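Local coordinates for protein ectonucleoside triphosphate diphosphohydrolase 4 (Homo sapiens, PDB 6WG5) that belongs to the GDA1/CD39 nucleoside phosphatase family, whose fold is of the actin-ATPase type, at residues 175-187 against 472-486. Sequence-based numbering, arbitrary orientation.
Sequences EGVYAWIGINFVL and VYDKEVQWTLGAILY
Gly182 and Gly482 face each other where helix 175-186 meets helix 479-486, their CA atoms 4.2 Å apart. The axes of these short segments approach to 6.5 Å and cross at 91°, a close packing consistent with both positions lacking side chains. Here Gly482 CA makes a CA-H...O contact to Tyr178 O, 3.4 Å long and 160° at the hydrogen.

Three CH-pi contacts follow. Tyr178, a knob among Trp479, Gly482, Ala483 and Tyr486, takes Ala483 CA over one ring face, 3.9 Å from the centroid. Trp479 is sandwiched between Thr480 CG2 and Glu175 CG, the latter 4.3 Å from the five-membered-ring centroid; chi1 of -160° swings CG over the ring, and the extended chain beyond carries OE1 to a salt bridge with Arg136. Leu485 CD1 lies over a face of the Phe185 ring, 4.2 Å from its centroid.

In the aliphatic packing, Leu481 CD2 meets Val186 CG1 at 3.7 Å, and Val472, which opens the type I' turn, places CG1 against Leu187 CD2 and CG2 against Ile183.

Trp479 and Thr480 touch strand 40-48 and Ile181 touches strand 255-259, placing the joint between the two sheets. With no hydrogen bond between the segments, it relies on apolar packing and CH contacts.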
ATOM      1  N   GLU A 175      -0.425   3.034   8.219  1.00 43.60           N
ATOM      2  CA  GLU A 175      -0.616   1.912   7.308  1.00 41.99           C
ATOM      3  C   GLU A 175       0.359   1.994   6.140  1.00 38.07           C
ATOM      4  O   GLU A 175       0.919   0.977   5.715  1.00 36.42           O
ATOM      5  CB  GLU A 175      -2.058   1.886   6.808  1.00 46.01           C
ATOM      6  CG  GLU A 175      -2.495   0.542   6.254  1.00 51.43           C
ATOM      7  CD  GLU A 175      -3.891   0.581   5.660  1.00 57.57           C
ATOM      8  OE1 GLU A 175      -4.632   1.551   5.935  1.00 55.55           O
ATOM      9  OE2 GLU A 175      -4.246  -0.359   4.917  1.00 58.70           O
ATOM     10  N   GLY A 176       0.581   3.200   5.616  1.00 35.47           N
ATOM     11  CA  GLY A 176       1.549   3.363   4.545  1.00 33.59           C
ATOM     12  C   GLY A 176       2.965   3.048   4.986  1.00 30.97           C
ATOM     13  O   GLY A 176       3.722   2.402   4.258  1.00 32.18           O
ATOM     14  N   VAL A 177       3.345   3.500   6.184  1.00 28.70           N
ATOM     15  CA  VAL A 177       4.676   3.194   6.704  1.00 29.02           C
ATOM     16  C   VAL A 177       4.845   1.687   6.856  1.00 23.91           C
ATOM     17  O   VAL A 177       5.838   1.108   6.402  1.00 21.77           O
ATOM     18  CB  VAL A 177       4.917   3.923   8.039  1.00 29.11           C
ATOM     19  CG1 VAL A 177       6.277   3.539   8.625  1.00 26.72           C
ATOM     20  CG2 VAL A 177       4.838   5.427   7.843  1.00 26.94           C
ATOM     21  N   TYR A 178       3.877   1.031   7.501  1.00 22.09           N
ATOM     22  CA  TYR A 178       3.968  -0.413   7.696  1.00 25.90           C
ATOM     23  C   TYR A 178       4.097  -1.143   6.364  1.00 25.30           C
ATOM     24  O   TYR A 178       4.884  -2.088   6.241  1.00 26.07           O
ATOM     25  CB  TYR A 178       2.746  -0.919   8.464  1.00 30.41           C
ATOM     26  CG  TYR A 178       2.688  -0.502   9.922  1.00 35.62           C
ATOM     27  CD1 TYR A 178       3.847  -0.275  10.654  1.00 35.11           C
ATOM     28  CD2 TYR A 178       1.468  -0.350  10.569  1.00 38.43           C
ATOM     29  CE1 TYR A 178       3.792   0.097  11.984  1.00 34.24           C
ATOM     30  CE2 TYR A 178       1.405   0.022  11.897  1.00 41.39           C
ATOM     31  CZ  TYR A 178       2.569   0.243  12.600  1.00 40.71           C
ATOM     32  OH  TYR A 178       2.510   0.615  13.923  1.00 43.61           O
ATOM     33  N   ALA A 179       3.331  -0.727   5.356  1.00 27.18           N
ATOM     34  CA  ALA A 179       3.444  -1.360   4.046  1.00 27.96           C
ATOM     35  C   ALA A 179       4.811  -1.095   3.431  1.00 23.72           C
ATOM     36  O   ALA A 179       5.392  -1.976   2.787  1.00 21.21           O
ATOM     37  CB  ALA A 179       2.332  -0.864   3.124  1.00 27.25           C
ATOM     38  N   TRP A 180       5.343   0.115   3.621  1.00 26.07           N
ATOM     39  CA  TRP A 180       6.667   0.428   3.100  1.00 24.23           C
ATOM     40  C   TRP A 180       7.737  -0.418   3.780  1.00 24.55           C
ATOM     41  O   TRP A 180       8.675  -0.888   3.127  1.00 26.18           O
ATOM     42  CB  TRP A 180       6.952   1.920   3.280  1.00 21.94           C
ATOM     43  CG  TRP A 180       8.295   2.346   2.782  1.00 23.56           C
ATOM     44  CD1 TRP A 180       8.605   2.780   1.527  1.00 25.21           C
ATOM     45  CD2 TRP A 180       9.513   2.385   3.534  1.00 24.09           C
ATOM     46  NE1 TRP A 180       9.943   3.087   1.450  1.00 25.83           N
ATOM     47  CE2 TRP A 180      10.522   2.852   2.670  1.00 22.72           C
ATOM     48  CE3 TRP A 180       9.848   2.071   4.855  1.00 24.04           C
ATOM     49  CZ2 TRP A 180      11.842   3.012   3.080  1.00 22.29           C
ATOM     50  CZ3 TRP A 180      11.160   2.228   5.262  1.00 23.81           C
ATOM     51  CH2 TRP A 180      12.141   2.693   4.378  1.00 24.83           C
ATOM     52  N   ILE A 181       7.607  -0.627   5.094  1.00 21.53           N
ATOM     53  CA  ILE A 181       8.539  -1.495   5.809  1.00 21.27           C
ATOM     54  C   ILE A 181       8.423  -2.925   5.300  1.00 23.85           C
ATOM     55  O   ILE A 181       9.429  -3.625   5.127  1.00 26.55           O
ATOM     56  CB  ILE A 181       8.287  -1.416   7.327  1.00 21.08           C
ATOM     57  CG1 ILE A 181       8.649  -0.028   7.860  1.00 20.36           C
ATOM     58  CG2 ILE A 181       9.087  -2.490   8.071  1.00 23.33           C
ATOM     59  CD1 ILE A 181       8.211   0.212   9.294  1.00 23.03           C
ATOM     60  N   GLY A 182       7.196  -3.381   5.051  1.00 22.88           N
ATOM     61  CA  GLY A 182       6.998  -4.762   4.642  1.00 26.16           C
ATOM     62  C   GLY A 182       7.727  -5.101   3.356  1.00 25.77           C
ATOM     63  O   GLY A 182       8.420  -6.117   3.271  1.00 27.44           O
ATOM     64  N   ILE A 183       7.580  -4.254   2.336  1.00 21.94           N
ATOM     65  CA  ILE A 183       8.172  -4.569   1.039  1.00 21.66           C
ATOM     66  C   ILE A 183       9.691  -4.500   1.115  1.00 23.11           C
ATOM     67  O   ILE A 183      10.390  -5.381   0.602  1.00 26.92           O
ATOM     68  CB  ILE A 183       7.613  -3.637  -0.054  1.00 22.91           C
ATOM     69  CG1 ILE A 183       8.118  -4.088  -1.426  1.00 29.77           C
ATOM     70  CG2 ILE A 183       7.998  -2.180   0.208  1.00 26.06           C
ATOM     71  CD1 ILE A 183       7.587  -3.274  -2.589  1.00 35.96           C
ATOM     72  N   ASN A 184      10.230  -3.463   1.756  1.00 25.76           N
ATOM     73  CA  ASN A 184      11.679  -3.322   1.826  1.00 23.82           C
ATOM     74  C   ASN A 184      12.304  -4.420   2.671  1.00 19.45           C
ATOM     75  O   ASN A 184      13.456  -4.801   2.438  1.00 20.63           O
ATOM     76  CB  ASN A 184      12.050  -1.948   2.378  1.00 23.85           C
ATOM     77  CG  ASN A 184      11.920  -0.858   1.340  1.00 25.69           C
ATOM     78  OD1 ASN A 184      12.822  -0.652   0.529  1.00 21.43           O
ATOM     79  ND2 ASN A 184      10.788  -0.158   1.352  1.00 25.25           N
ATOM     80  N   PHE A 185      11.566  -4.942   3.647  1.00 25.83           N
ATOM     81  CA  PHE A 185      12.092  -6.031   4.460  1.00 25.76           C
ATOM     82  C   PHE A 185      12.292  -7.287   3.622  1.00 27.35           C
ATOM     83  O   PHE A 185      13.384  -7.867   3.607  1.00 31.69           O
ATOM     84  CB  PHE A 185      11.158  -6.303   5.634  1.00 21.15           C
ATOM     85  CG  PHE A 185      11.649  -7.377   6.550  1.00 26.55           C
ATOM     86  CD1 PHE A 185      12.758  -7.167   7.348  1.00 24.76           C
ATOM     87  CD2 PHE A 185      11.003  -8.599   6.614  1.00 26.51           C
ATOM     88  CE1 PHE A 185      13.216  -8.153   8.194  1.00 26.07           C
ATOM     89  CE2 PHE A 185      11.456  -9.590   7.458  1.00 29.53           C
ATOM     90  CZ  PHE A 185      12.566  -9.367   8.251  1.00 30.06           C
ATOM     91  N   VAL A 186      11.248  -7.723   2.912  1.00 37.32           N
ATOM     92  CA  VAL A 186      11.370  -8.927   2.093  1.00 35.03           C
ATOM     93  C   VAL A 186      12.398  -8.722   0.991  1.00 32.89           C
ATOM     94  O   VAL A 186      13.082  -9.669   0.587  1.00 36.53           O
ATOM     95  CB  VAL A 186       9.998  -9.337   1.514  1.00 35.16           C
ATOM     96  CG1 VAL A 186       9.026  -9.670   2.634  1.00 44.76           C
ATOM     97  CG2 VAL A 186       9.431  -8.243   0.620  1.00 32.50           C
ATOM     98  N   LEU A 187      12.530  -7.493   0.489  1.00 27.50           N
ATOM     99  CA  LEU A 187      13.554  -7.194  -0.504  1.00 26.78           C
ATOM    100  C   LEU A 187      14.952  -7.125   0.096  1.00 31.53           C
ATOM    101  O   LEU A 187      15.920  -6.972  -0.657  1.00 33.78           O
ATOM    102  CB  LEU A 187      13.234  -5.874  -1.208  1.00 28.92           C
ATOM    103  CG  LEU A 187      11.995  -5.854  -2.110  1.00 29.55           C
ATOM    104  CD1 LEU A 187      11.827  -4.480  -2.734  1.00 33.25           C
ATOM    105  CD2 LEU A 187      12.074  -6.915  -3.195  1.00 29.92           C
ATOM    106  N   VAL A 472       5.465  -9.586  -4.564  1.00 45.81           N
ATOM    107  CA  VAL A 472       6.919  -9.532  -4.493  1.00 48.30           C
ATOM    108  C   VAL A 472       7.417 -10.893  -4.031  1.00 48.55           C
ATOM    109  O   VAL A 472       6.928 -11.432  -3.032  1.00 51.67           O
ATOM    110  CB  VAL A 472       7.403  -8.420  -3.546  1.00 45.73           C
ATOM    111  CG1 VAL A 472       8.921  -8.328  -3.564  1.00 48.43           C
ATOM    112  CG2 VAL A 472       6.788  -7.090  -3.941  1.00 45.11           C
ATOM    113  N   TYR A 473       8.391 -11.442  -4.755  1.00 55.50           N
ATOM    114  CA  TYR A 473       8.877 -12.796  -4.494  1.00 62.05           C
ATOM    115  C   TYR A 473       7.707 -13.768  -4.377  1.00 64.66           C
ATOM    116  O   TYR A 473       7.675 -14.646  -3.511  1.00 63.90           O
ATOM    117  CB  TYR A 473       9.762 -12.825  -3.244  1.00 60.86           C
ATOM    118  CG  TYR A 473      11.044 -12.026  -3.389  1.00 62.04           C
ATOM    119  CD1 TYR A 473      11.640 -11.846  -4.632  1.00 68.16           C
ATOM    120  CD2 TYR A 473      11.654 -11.445  -2.286  1.00 60.88           C
ATOM    121  CE1 TYR A 473      12.805 -11.117  -4.772  1.00 71.51           C
ATOM    122  CE2 TYR A 473      12.824 -10.713  -2.418  1.00 66.46           C
ATOM    123  CZ  TYR A 473      13.392 -10.553  -3.665  1.00 70.17           C
ATOM    124  OH  TYR A 473      14.553  -9.827  -3.811  1.00 72.37           O
ATOM    125  N   ASP A 474       6.726 -13.593  -5.265  1.00 65.20           N
ATOM    126  CA  ASP A 474       5.588 -14.501  -5.395  1.00 66.01           C
ATOM    127  C   ASP A 474       4.733 -14.535  -4.132  1.00 62.00           C
ATOM    128  O   ASP A 474       4.091 -15.544  -3.832  1.00 57.73           O
ATOM    129  CB  ASP A 474       6.049 -15.914  -5.767  1.00 71.27           C
ATOM    130  CG  ASP A 474       6.666 -15.978  -7.153  1.00 73.23           C
ATOM    131  OD1 ASP A 474       5.907 -15.908  -8.142  1.00 73.91           O
ATOM    132  OD2 ASP A 474       7.907 -16.097  -7.253  1.00 73.53           O
ATOM    133  N   LYS A 475       4.702 -13.430  -3.389  1.00 62.97           N
ATOM    134  CA  LYS A 475       3.865 -13.315  -2.204  1.00 62.23           C
ATOM    135  C   LYS A 475       3.317 -11.900  -2.105  1.00 54.97           C
ATOM    136  O   LYS A 475       4.013 -10.933  -2.429  1.00 50.18           O
ATOM    137  CB  LYS A 475       4.640 -13.664  -0.926  1.00 67.18           C
ATOM    138  CG  LYS A 475       5.086 -15.115  -0.848  1.00 73.63           C
ATOM    139  CD  LYS A 475       5.731 -15.430   0.492  1.00 82.38           C
ATOM    140  CE  LYS A 475       6.303 -16.840   0.518  1.00 93.11           C
ATOM    141  NZ  LYS A 475       7.031 -17.127   1.786  1.00 96.65           N
ATOM    142  N   GLU A 476       2.068 -11.789  -1.662  1.00 63.43           N
ATOM    143  CA  GLU A 476       1.452 -10.487  -1.451  1.00 66.63           C
ATOM    144  C   GLU A 476       2.260  -9.675  -0.441  1.00 63.50           C
ATOM    145  O   GLU A 476       2.950 -10.224   0.422  1.00 58.81           O
ATOM    146  CB  GLU A 476       0.011 -10.667  -0.964  1.00 72.84           C
ATOM    147  CG  GLU A 476      -0.713  -9.387  -0.566  1.00 77.61           C
ATOM    148  CD  GLU A 476      -2.071  -9.657   0.058  1.00 82.77           C
ATOM    149  OE1 GLU A 476      -2.362 -10.834   0.367  1.00 83.85           O
ATOM    150  OE2 GLU A 476      -2.843  -8.692   0.247  1.00 83.16           O
ATOM    151  N   VAL A 477       2.175  -8.354  -0.561  1.00 61.23           N
ATOM    152  CA  VAL A 477       2.812  -7.457   0.397  1.00 60.67           C
ATOM    153  C   VAL A 477       1.928  -7.369   1.635  1.00 60.44           C
ATOM    154  O   VAL A 477       0.774  -6.935   1.557  1.00 61.91           O
ATOM    155  CB  VAL A 477       3.050  -6.069  -0.211  1.00 63.02           C
ATOM    156  CG1 VAL A 477       3.647  -5.120   0.830  1.00 65.21           C
ATOM    157  CG2 VAL A 477       3.963  -6.170  -1.422  1.00 64.70           C
ATOM    158  N   GLN A 478       2.470  -7.775   2.779  1.00 58.73           N
ATOM    159  CA  GLN A 478       1.752  -7.744   4.047  1.00 61.31           C
ATOM    160  C   GLN A 478       2.189  -6.505   4.817  1.00 51.91           C
ATOM    161  O   GLN A 478       3.296  -6.470   5.363  1.00 55.20           O
ATOM    162  CB  GLN A 478       2.031  -9.003   4.867  1.00 70.36           C
ATOM    163  CG  GLN A 478       2.062 -10.303   4.078  1.00 75.28           C
ATOM    164  CD  GLN A 478       0.704 -10.695   3.535  1.00 80.80           C
ATOM    165  OE1 GLN A 478      -0.274  -9.964   3.685  1.00 82.68           O
ATOM    166  NE2 GLN A 478       0.636 -11.861   2.902  1.00 85.56           N
ATOM    167  N   TRP A 479       1.327  -5.485   4.870  1.00 32.74           N
ATOM    168  CA  TRP A 479       1.614  -4.369   5.764  1.00 30.17           C
ATOM    169  C   TRP A 479       1.635  -4.834   7.212  1.00 29.75           C
ATOM    170  O   TRP A 479       2.309  -4.224   8.050  1.00 30.20           O
ATOM    171  CB  TRP A 479       0.605  -3.231   5.573  1.00 33.73           C
ATOM    172  CG  TRP A 479      -0.794  -3.493   6.074  1.00 31.51           C
ATOM    173  CD1 TRP A 479      -1.881  -3.833   5.325  1.00 34.85           C
ATOM    174  CD2 TRP A 479      -1.256  -3.411   7.431  1.00 36.18           C
ATOM    175  NE1 TRP A 479      -2.987  -3.975   6.127  1.00 40.13           N
ATOM    176  CE2 TRP A 479      -2.630  -3.722   7.424  1.00 40.31           C
ATOM    177  CE3 TRP A 479      -0.640  -3.109   8.650  1.00 37.55           C
ATOM    178  CZ2 TRP A 479      -3.397  -3.741   8.587  1.00 44.48           C
ATOM    179  CZ3 TRP A 479      -1.405  -3.130   9.803  1.00 41.83           C
ATOM    180  CH2 TRP A 479      -2.768  -3.442   9.763  1.00 45.24           C
ATOM    181  N   THR A 480       0.923  -5.921   7.522  1.00 32.40           N
ATOM    182  CA  THR A 480       1.003  -6.504   8.856  1.00 37.12           C
ATOM    183  C   THR A 480       2.414  -6.989   9.168  1.00 36.42           C
ATOM    184  O   THR A 480       2.808  -7.041  10.339  1.00 34.08           O
ATOM    185  CB  THR A 480       0.006  -7.657   8.988  1.00 38.34           C
ATOM    186  OG1 THR A 480       0.213  -8.600   7.929  1.00 40.01           O
ATOM    187  CG2 THR A 480      -1.426  -7.139   8.930  1.00 39.83           C
ATOM    188  N   LEU A 481       3.186  -7.349   8.139  1.00 32.03           N
ATOM    189  CA  LEU A 481       4.568  -7.763   8.359  1.00 31.29           C
ATOM    190  C   LEU A 481       5.425  -6.593   8.826  1.00 31.19           C
ATOM    191  O   LEU A 481       6.270  -6.750   9.714  1.00 35.64           O
ATOM    192  CB  LEU A 481       5.141  -8.371   7.080  1.00 32.20           C
ATOM    193  CG  LEU A 481       6.617  -8.767   7.118  1.00 31.19           C
ATOM    194  CD1 LEU A 481       6.890  -9.763   8.232  1.00 32.12           C
ATOM    195  CD2 LEU A 481       7.032  -9.337   5.773  1.00 31.59           C
ATOM    196  N   GLY A 482       5.234  -5.415   8.232  1.00 28.19           N
ATOM    197  CA  GLY A 482       5.932  -4.238   8.716  1.00 26.98           C
ATOM    198  C   GLY A 482       5.486  -3.835  10.105  1.00 26.84           C
ATOM    199  O   GLY A 482       6.273  -3.278  10.876  1.00 29.92           O
ATOM    200  N   ALA A 483       4.226  -4.112  10.447  1.00 28.74           N
ATOM    201  CA  ALA A 483       3.731  -3.796  11.782  1.00 28.72           C
ATOM    202  C   ALA A 483       4.401  -4.672  12.833  1.00 28.92           C
ATOM    203  O   ALA A 483       4.957  -4.164  13.814  1.00 28.57           O
ATOM    204  CB  ALA A 483       2.212  -3.963  11.827  1.00 29.85           C
ATOM    205  N   ILE A 484       4.358  -5.993  12.647  1.00 32.46           N
ATOM    206  CA  ILE A 484       5.007  -6.893  13.597  1.00 33.43           C
ATOM    207  C   ILE A 484       6.494  -6.580  13.685  1.00 32.93           C
ATOM    208  O   ILE A 484       7.092  -6.625  14.767  1.00 37.11           O
ATOM    209  CB  ILE A 484       4.758  -8.363  13.203  1.00 35.73           C
ATOM    210  CG1 ILE A 484       5.243  -9.310  14.301  1.00 39.92           C
ATOM    211  CG2 ILE A 484       5.446  -8.704  11.887  1.00 34.48           C
ATOM    212  CD1 ILE A 484       4.252  -9.499  15.418  1.00 42.09           C
ATOM    213  N   LEU A 485       7.114  -6.254  12.550  1.00 36.72           N
ATOM    214  CA  LEU A 485       8.545  -5.971  12.548  1.00 39.11           C
ATOM    215  C   LEU A 485       8.857  -4.727  13.368  1.00 38.40           C
ATOM    216  O   LEU A 485       9.871  -4.675  14.074  1.00 35.59           O
ATOM    217  CB  LEU A 485       9.038  -5.810  11.110  1.00 39.85           C
ATOM    218  CG  LEU A 485      10.549  -5.762  10.886  1.00 42.82           C
ATOM    219  CD1 LEU A 485      11.209  -7.062  11.320  1.00 45.78           C
ATOM    220  CD2 LEU A 485      10.849  -5.473   9.422  1.00 42.38           C
ATOM    221  N   TYR A 486       7.989  -3.716  13.298  1.00 36.93           N
ATOM    222  CA  TYR A 486       8.215  -2.491  14.055  1.00 35.94           C
ATOM    223  C   TYR A 486       7.883  -2.673  15.531  1.00 36.88           C
ATOM    224  O   TYR A 486       8.606  -2.170  16.397  1.00 40.58           O
ATOM    225  CB  TYR A 486       7.392  -1.346  13.463  1.00 34.16           C
ATOM    226  CG  TYR A 486       7.681  -0.007  14.104  1.00 33.60           C
ATOM    227  CD1 TYR A 486       6.789   0.565  15.001  1.00 33.99           C
ATOM    228  CD2 TYR A 486       8.853   0.678  13.823  1.00 32.41           C
ATOM    229  CE1 TYR A 486       7.054   1.784  15.593  1.00 30.17           C
ATOM    230  CE2 TYR A 486       9.127   1.897  14.410  1.00 34.02           C
ATOM    231  CZ  TYR A 486       8.225   2.446  15.294  1.00 34.75           C
ATOM    232  OH  TYR A 486       8.495   3.663  15.880  1.00 38.12           O
TER